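Local coordinates for protein NADH oxidoreductase (Mesorhizobium loti, PDB 3PI7) that probably binds NADPH and acts as an NAD(P)H-dependent oxidoreductase, perhaps a quinone reductase, built from a GroES-like domain and a Rossmann domain, at residues A[97-100]-A[101-105]; A[222-225]-A[226-230]; A[288-291]-A[292-296]. One frame throughout, in Å; residues are numbered along the deposited sequence.

Contact 1 (A[97-100]-A[101-105])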
loop_
_atom_site.group_PDB
_atom_site.type_symbol
_atom_site.label_atom_id
_atom_site.label_comp_id
_atom_site.label_asym_id
_atom_site.label_seq_id
_atom_site.Cartn_x
_atom_site.Cartn_y
_atom_site.Cartn_z
ATOM N N GLU A 97 -33.469 22.316 11.858
ATOM C CA GLU A 97 -32.199 23.023 12.058
ATOM C C GLU A 97 -32.081 24.165 11.032
ATOM O O GLU A 97 -32.542 24.023 9.895
ATOM C CB GLU A 97 -31.018 22.069 11.981
ATOM C CG GLU A 97 -30.970 21.148 13.193
ATOM C CD GLU A 97 -29.879 20.096 13.222
ATOM O OE1 GLU A 97 -28.926 20.184 12.415
ATOM O OE2 GLU A 97 -29.940 19.225 14.118
ATOM N N PRO A 98 -31.524 25.321 11.444
ATOM C CA PRO A 98 -31.470 26.481 10.540
ATOM C C PRO A 98 -30.819 26.223 9.186
ATOM O O PRO A 98 -31.313 26.743 8.192
ATOM C CB PRO A 98 -30.665 27.503 11.335
ATOM C CG PRO A 98 -30.912 27.156 12.752
ATOM C CD PRO A 98 -30.992 25.656 12.786
ATOM N N TYR A 99 -29.726 25.467 9.129
ATOM C CA TYR A 99 -29.089 25.170 7.834
ATOM C C TYR A 99 -30.121 24.545 6.882
ATOM O O TYR A 99 -30.237 24.981 5.735
ATOM C CB TYR A 99 -27.909 24.202 8.060
ATOM C CG TYR A 99 -26.926 23.987 6.927
ATOM C CD1 TYR A 99 -27.107 24.588 5.689
ATOM C CD2 TYR A 99 -25.804 23.180 7.101
ATOM C CE1 TYR A 99 -26.190 24.397 4.650
ATOM C CE2 TYR A 99 -24.899 22.964 6.069
ATOM C CZ TYR A 99 -25.106 23.555 4.839
ATOM O OH TYR A 99 -24.170 23.342 3.861
ATOM N N ALA A 100 -30.874 23.528 7.368
ATOM C CA ALA A 100 -31.881 22.840 6.548
ATOM C C ALA A 100 -33.003 23.814 6.177
ATOM O O ALA A 100 -33.350 23.919 5.004
ATOM C CB ALA A 100 -32.437 21.635 7.300
ATOM N N LYS A 101 -33.527 24.581 7.155
ATOM C CA LYS A 101 -34.630 25.521 6.880
ATOM C C LYS A 101 -34.245 26.619 5.890
ATOM O O LYS A 101 -35.071 26.979 5.040
ATOM C CB LYS A 101 -35.160 26.157 8.181
ATOM C CG LYS A 101 -35.979 25.215 9.051
ATOM C CD LYS A 101 -37.265 24.736 8.356
ATOM C CE LYS A 101 -38.146 23.915 9.272
ATOM N NZ LYS A 101 -39.106 23.089 8.497
ATOM N N SER A 102 -33.003 27.105 5.937
ATOM C CA SER A 102 -32.538 28.170 5.054
ATOM C C SER A 102 -32.387 27.724 3.615
ATOM O O SER A 102 -32.359 28.562 2.708
ATOM C CB SER A 102 -31.205 28.734 5.552
ATOM O OG SER A 102 -31.438 29.400 6.782
ATOM N N LEU A 103 -32.286 26.410 3.398
ATOM C CA LEU A 103 -32.129 25.888 2.043
ATOM C C LEU A 103 -33.464 25.690 1.352
ATOM O O LEU A 103 -33.482 25.456 0.150
ATOM C CB LEU A 103 -31.358 24.573 2.067
ATOM C CG LEU A 103 -29.863 24.623 2.401
ATOM C CD1 LEU A 103 -29.285 23.189 2.399
ATOM C CD2 LEU A 103 -29.078 25.506 1.382
ATOM N N VAL A 104 -34.581 25.714 2.098
ATOM C CA VAL A 104 -35.887 25.438 1.470
ATOM C C VAL A 104 -36.152 26.419 0.310
ATOM O O VAL A 104 -35.986 27.637 0.452
ATOM C CB VAL A 104 -37.031 25.405 2.509
ATOM C CG1 VAL A 104 -38.372 25.160 1.841
ATOM C CG2 VAL A 104 -36.763 24.341 3.566
ATOM N N GLY A 105 -36.534 25.853 -0.842
ATOM C CA GLY A 105 -36.807 26.615 -2.057
ATOM C C GLY A 105 -35.631 26.668 -2.998
ATOM O O GLY A 105 -35.791 27.058 -4.158
#
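Tyr-99 and Leu-103 meet one turn apart on the short helix 98-103 of the GroES-like domain, CE1 of the ring lying 4.0 Å from Leu-103 CD1. The two side chains cross obliquely. Tyr-99 reaches this place because CG stands anti to its backbone N (chi1 -167°). Leu-103 CG also rests 3.4 Å from Tyr-99 O. The leucine packs in addition on Ile-91 of strand 86-94 and on Cys-131 and Pro-133 of strand 131-133, which fixes the buried face of the helix to the sheet.

Backbone bonds hold these side chains in step. Glu-97, the N-cap residue, accepts Lys-101 N at its O over 3.0 Å, the N-H pointing almost straight at it (169°), and Pro-98 O takes Ser-102 N at 2.8 Å. Leu-103 N bonds Ala-100 O at 3.1 Å, from well above the carbonyl plane, and its bond to Tyr-99 O is weak. Farther out, Lys-101 bends at chi2 and sends NZ to Gly-94 O, tying the helix to the end of strand 86-94. Near its root the same chain passes Glu-97 O, with Lys-101 CG 3.7 Å away. Val-104, which also touches Ile-91, brings CG2 within 3.7 Å of Ala-100 O.

Contact 2 (A[222-225]-A[226-230])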
loop_
_atom_site.group_PDB
_atom_site.type_symbol
_atom_site.label_atom_id
_atom_site.label_comp_id
_atom_site.label_asym_id
_atom_site.label_seq_id
_atom_site.Cartn_x
_atom_site.Cartn_y
_atom_site.Cartn_z
ATOM N N GLU A 222 2.132 -4.957 -22.169
ATOM C CA GLU A 222 3.115 -4.851 -21.088
ATOM C C GLU A 222 4.425 -4.256 -21.578
ATOM O O GLU A 222 5.016 -3.437 -20.865
ATOM C CB GLU A 222 3.356 -6.192 -20.375
ATOM C CG GLU A 222 2.303 -6.446 -19.302
ATOM C CD GLU A 222 2.723 -7.153 -18.024
ATOM O OE1 GLU A 222 3.795 -6.816 -17.470
ATOM O OE2 GLU A 222 1.919 -7.969 -17.515
ATOM N N ALA A 223 4.859 -4.625 -22.796
ATOM C CA ALA A 223 6.104 -4.102 -23.383
ATOM C C ALA A 223 5.963 -2.586 -23.669
ATOM O O ALA A 223 6.839 -1.823 -23.288
ATOM C CB ALA A 223 6.467 -4.867 -24.648
ATOM N N THR A 224 4.831 -2.158 -24.249
ATOM C CA THR A 224 4.495 -0.750 -24.502
ATOM C C THR A 224 4.452 -0.033 -23.165
ATOM O O THR A 224 5.010 1.054 -23.015
ATOM C CB THR A 224 3.137 -0.675 -25.236
ATOM O OG1 THR A 224 3.267 -1.342 -26.476
ATOM C CG2 THR A 224 2.668 0.764 -25.490
ATOM N N LEU A 225 3.799 -0.659 -22.181
ATOM C CA LEU A 225 3.680 -0.119 -20.831
ATOM C C LEU A 225 5.050 0.240 -20.251
ATOM O O LEU A 225 5.229 1.379 -19.799
ATOM C CB LEU A 225 2.937 -1.138 -19.954
ATOM C CG LEU A 225 2.735 -0.843 -18.476
ATOM C CD1 LEU A 225 1.995 0.472 -18.264
ATOM C CD2 LEU A 225 2.019 -1.970 -17.841
ATOM N N ARG A 226 6.021 -0.709 -20.281
ATOM C CA ARG A 226 7.363 -0.477 -19.756
ATOM C C ARG A 226 8.063 0.647 -20.509
ATOM O O ARG A 226 8.757 1.441 -19.876
ATOM C CB ARG A 226 8.203 -1.765 -19.778
ATOM C CG ARG A 226 7.564 -2.823 -18.899
ATOM C CD ARG A 226 8.439 -4.006 -18.561
ATOM N NE ARG A 226 7.744 -4.846 -17.585
ATOM C CZ ARG A 226 7.779 -4.656 -16.269
ATOM N NH1 ARG A 226 8.521 -3.685 -15.749
ATOM N NH2 ARG A 226 7.086 -5.444 -15.464
ATOM N N GLU A 227 7.853 0.755 -21.827
ATOM C CA GLU A 227 8.472 1.839 -22.605
ATOM C C GLU A 227 7.918 3.175 -22.155
ATOM O O GLU A 227 8.675 4.117 -21.940
ATOM C CB GLU A 227 8.236 1.637 -24.104
ATOM C CG GLU A 227 9.073 0.518 -24.718
ATOM C CD GLU A 227 8.716 0.214 -26.158
ATOM O OE1 GLU A 227 8.122 1.090 -26.822
ATOM O OE2 GLU A 227 9.093 -0.876 -26.648
ATOM N N VAL A 228 6.610 3.236 -21.931
ATOM C CA VAL A 228 5.974 4.495 -21.498
ATOM C C VAL A 228 6.411 4.843 -20.058
ATOM O O VAL A 228 6.666 6.010 -19.760
ATOM C CB VAL A 228 4.428 4.405 -21.641
ATOM C CG1 VAL A 228 3.763 5.666 -21.076
ATOM C CG2 VAL A 228 4.054 4.220 -23.119
HETATM N N MSE A 229 6.451 3.849 -19.155
HETATM C CA MSE A 229 6.888 4.107 -17.784
HETATM C C MSE A 229 8.302 4.628 -17.757
HETATM O O MSE A 229 8.580 5.524 -16.986
HETATM C CB MSE A 229 6.824 2.838 -16.909
HETATM C CG MSE A 229 5.444 2.316 -16.734
HETATM SE SE MSE A 229 4.197 3.519 -15.966
HETATM C CE MSE A 229 3.249 4.063 -17.592
ATOM N N LYS A 230 9.192 4.088 -18.611
ATOM C CA LYS A 230 10.585 4.544 -18.640
ATOM C C LYS A 230 10.644 5.985 -19.156
ATOM O O LYS A 230 11.376 6.805 -18.610
ATOM C CB LYS A 230 11.442 3.616 -19.517
ATOM C CG LYS A 230 12.937 3.963 -19.504
ATOM C CD LYS A 230 13.797 2.954 -20.267
ATOM C CE LYS A 230 15.227 3.428 -20.470
ATOM N NZ LYS A 230 16.038 3.396 -19.217
#
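Leu-225 and Met-229, a selenomethionine, make the apolar part of this contact along helix 221-232 of the Rossmann domain, with Leu-225 CD1 3.9 Å from Met-229 CE. The Met-229 chain folds at chi2 (-58°) and again at chi3, which brings its terminal methyl back along the helix to the leucine branch. Both residues also pack on Ala-252 of helix 243-252, while Val-228 and Met-229 reach Ile-193 of strand 191-196. This face is therefore buried between a neighbouring helix and the parallel sheet.

The charged pair lies on another side of the helix. In the conformer given, Glu-222 and Arg-226 run side by side and point the same way, carboxylate and guanidinium planes 39° apart, yet OE1 stays 4.1 Å from NH2, too far for a salt bridge. Each has a closer partner: Glu-222 OE2 pairs with Arg-273, and Arg-226 NH2 bonds Asn-251 OD1. The attraction between them is probably a modest supplement to those bonds.

Main-chain bonds are regular i to i+4 links, among them Val-228 N to Thr-224 O at 2.9 Å and Met-229 N to Leu-225 O at 2.8 Å. Thr-224 turns its hydroxyl back to Asp-220 O at the start of the helix. Aliphatic carbons lie close against several carbonyls: Val-228 CG2 is 3.3 Å from Thr-224 O, and Met-229 CG is 3.2 Å from Leu-225 O.

Contact 3 (A[288-291]-A[292-296])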
loop_
_atom_site.group_PDB
_atom_site.type_symbol
_atom_site.label_atom_id
_atom_site.label_comp_id
_atom_site.label_asym_id
_atom_site.label_seq_id
_atom_site.Cartn_x
_atom_site.Cartn_y
_atom_site.Cartn_z
ATOM N N PHE A 288 -8.453 5.777 -1.995
ATOM C CA PHE A 288 -9.016 7.102 -1.963
ATOM C C PHE A 288 -10.518 6.941 -1.905
ATOM O O PHE A 288 -11.075 6.224 -2.735
ATOM C CB PHE A 288 -8.608 7.930 -3.207
ATOM C CG PHE A 288 -9.263 9.288 -3.153
ATOM C CD1 PHE A 288 -10.538 9.485 -3.683
ATOM C CD2 PHE A 288 -8.636 10.353 -2.518
ATOM C CE1 PHE A 288 -11.154 10.733 -3.610
ATOM C CE2 PHE A 288 -9.265 11.605 -2.437
ATOM C CZ PHE A 288 -10.529 11.769 -2.956
ATOM N N TRP A 289 -11.164 7.690 -1.006
ATOM C CA TRP A 289 -12.604 7.695 -0.838
ATOM C C TRP A 289 -13.036 9.133 -0.645
ATOM O O TRP A 289 -12.566 9.788 0.276
ATOM C CB TRP A 289 -12.983 6.819 0.356
ATOM C CG TRP A 289 -14.451 6.631 0.585
ATOM C CD1 TRP A 289 -15.470 6.812 -0.304
ATOM C CD2 TRP A 289 -15.047 6.153 1.793
ATOM N NE1 TRP A 289 -16.677 6.525 0.301
ATOM C CE2 TRP A 289 -16.446 6.149 1.600
ATOM C CE3 TRP A 289 -14.536 5.791 3.046
ATOM C CZ2 TRP A 289 -17.333 5.701 2.587
ATOM C CZ3 TRP A 289 -15.412 5.355 4.027
ATOM C CH2 TRP A 289 -16.793 5.323 3.796
ATOM N N LEU A 290 -13.836 9.653 -1.584
ATOM C CA LEU A 290 -14.233 11.077 -1.508
ATOM C C LEU A 290 -14.882 11.421 -0.160
ATOM O O LEU A 290 -14.509 12.434 0.437
ATOM C CB LEU A 290 -15.154 11.430 -2.672
ATOM C CG LEU A 290 -15.668 12.888 -2.695
ATOM C CD1 LEU A 290 -14.528 13.917 -2.845
ATOM C CD2 LEU A 290 -16.751 13.037 -3.697
ATOM N N SER A 291 -15.769 10.545 0.364
ATOM C CA SER A 291 -16.400 10.804 1.674
ATOM C C SER A 291 -15.352 10.969 2.764
ATOM O O SER A 291 -15.474 11.888 3.577
ATOM C CB SER A 291 -17.393 9.710 2.051
ATOM O OG SER A 291 -18.423 9.601 1.081
ATOM N N GLU A 292 -14.273 10.139 2.747
ATOM C CA GLU A 292 -13.207 10.259 3.723
ATOM C C GLU A 292 -12.396 11.524 3.527
ATOM O O GLU A 292 -12.098 12.190 4.507
ATOM C CB GLU A 292 -12.279 9.019 3.719
ATOM C CG GLU A 292 -11.237 9.040 4.827
ATOM C CD GLU A 292 -11.679 9.096 6.282
ATOM O OE1 GLU A 292 -12.884 8.891 6.570
ATOM O OE2 GLU A 292 -10.795 9.309 7.144
ATOM N N TRP A 293 -12.088 11.887 2.267
ATOM C CA TRP A 293 -11.320 13.075 1.953
ATOM C C TRP A 293 -12.052 14.322 2.497
ATOM O O TRP A 293 -11.408 15.176 3.080
ATOM C CB TRP A 293 -11.093 13.168 0.438
ATOM C CG TRP A 293 -10.326 14.385 0.012
ATOM C CD1 TRP A 293 -8.973 14.526 -0.068
ATOM C CD2 TRP A 293 -10.884 15.648 -0.364
ATOM N NE1 TRP A 293 -8.654 15.798 -0.497
ATOM C CE2 TRP A 293 -9.808 16.510 -0.674
ATOM C CE3 TRP A 293 -12.195 16.109 -0.552
ATOM C CZ2 TRP A 293 -10.004 17.820 -1.122
ATOM C CZ3 TRP A 293 -12.386 17.430 -0.932
ATOM C CH2 TRP A 293 -11.297 18.270 -1.203
HETATM N N MSE A 294 -13.391 14.376 2.328
HETATM C CA MSE A 294 -14.205 15.500 2.809
HETATM C C MSE A 294 -14.196 15.595 4.315
HETATM O O MSE A 294 -14.226 16.707 4.846
HETATM C CB MSE A 294 -15.630 15.361 2.332
HETATM C CG MSE A 294 -15.856 15.999 1.009
HETATM SE SE MSE A 294 -17.596 15.476 0.496
HETATM C CE MSE A 294 -17.451 15.810 -1.294
ATOM N N ARG A 295 -14.143 14.430 5.002
ATOM C CA ARG A 295 -14.071 14.361 6.465
ATOM C C ARG A 295 -12.714 14.838 6.964
ATOM O O ARG A 295 -12.644 15.632 7.903
ATOM C CB ARG A 295 -14.325 12.934 6.972
ATOM C CG ARG A 295 -15.792 12.562 7.079
ATOM C CD ARG A 295 -15.993 11.252 7.818
ATOM N NE ARG A 295 -15.538 10.107 7.030
ATOM C CZ ARG A 295 -16.326 9.352 6.271
ATOM N NH1 ARG A 295 -17.629 9.602 6.196
ATOM N NH2 ARG A 295 -15.819 8.337 5.586
ATOM N N GLN A 296 -11.634 14.369 6.341
ATOM C CA GLN A 296 -10.274 14.708 6.757
ATOM C C GLN A 296 -9.769 16.063 6.272
ATOM O O GLN A 296 -8.804 16.567 6.836
ATOM C CB GLN A 296 -9.293 13.618 6.297
ATOM C CG GLN A 296 -9.544 12.240 6.928
ATOM C CD GLN A 296 -9.521 12.208 8.453
ATOM O OE1 GLN A 296 -8.838 13.002 9.122
ATOM N NE2 GLN A 296 -10.257 11.269 9.040
#
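Phe-288 and Trp-293 lean together at the first turn of helix 290-296, the far end of the phenyl ring, at CZ, set 3.7 Å from Trp-293 CB. Their rings are inclined at 43° and make an oblique pair. Leu-290 fills the next hollow, its CD1 resting 3.9 Å from Trp-293 CE3. In the conformer given, the extended chain of Met-294, a selenomethionine, lays CE against the side of the leucine branch, about equally close to CG (3.7 Å), CD1 and CD2. Ala-155 of helix 148-163 supports Phe-288 and Trp-293.

The indole of Trp-289, the N-cap residue, stands on another side of the helix. Ser-291 CB and Glu-292 N lie over one of its faces near the rim, and Arg-295 NH2 comes over the same ring, 3.4 Å from CZ3 in the given conformer; the cation-pi attraction is long and at most weak. That guanidinium is turned 72° to the indole. Its NE and NH2 clasp the single atom Glu-292 OE1 side-on, NE at 3.0 Å, while Gln-296 NE2 reaches Glu-292 OE2 at 2.8 Å from above the carboxylate plane. Glu-292 OE2 also bridges to Arg-256 of the second subunit. With Glu-292 replaced by an alanine, both arginines would probably lose their shared acidic mate, Gln-296 NE2 its acceptor, and the Arg-295 guanidinium would be freer to swing off the indole.

Phe-280 of the second subunit meets Trp-289 edge-to-face, so this helix, following strand 284-287, outermost in the Rossmann sheet within this chain, forms part of the dimer interface.

How the contacts relate
Contact 1 belongs to the GroES-like domain, contacts 2 and 3 to the Rossmann domain. Contacts 1 and 2 lie on opposite sides of the chain's centre, their own centres about 54 Å apart. Contact 3 is the innermost, about 13 Å from the chain centre, and its centre is about 25 Å from that of contact 1 and about 32 Å from that of contact 2. Contact 2 packs on strand 212-215 and contact 3 follows strand 284-287, the two outermost Rossmann strands within this chain. Contact 3 alone meets the second subunit. By nearest atoms, a phosphate lies about 4 Å from its Glu-292 side chain and a glycerol about 3 Å from that of Thr-224, both probably from the crystallisation liquor.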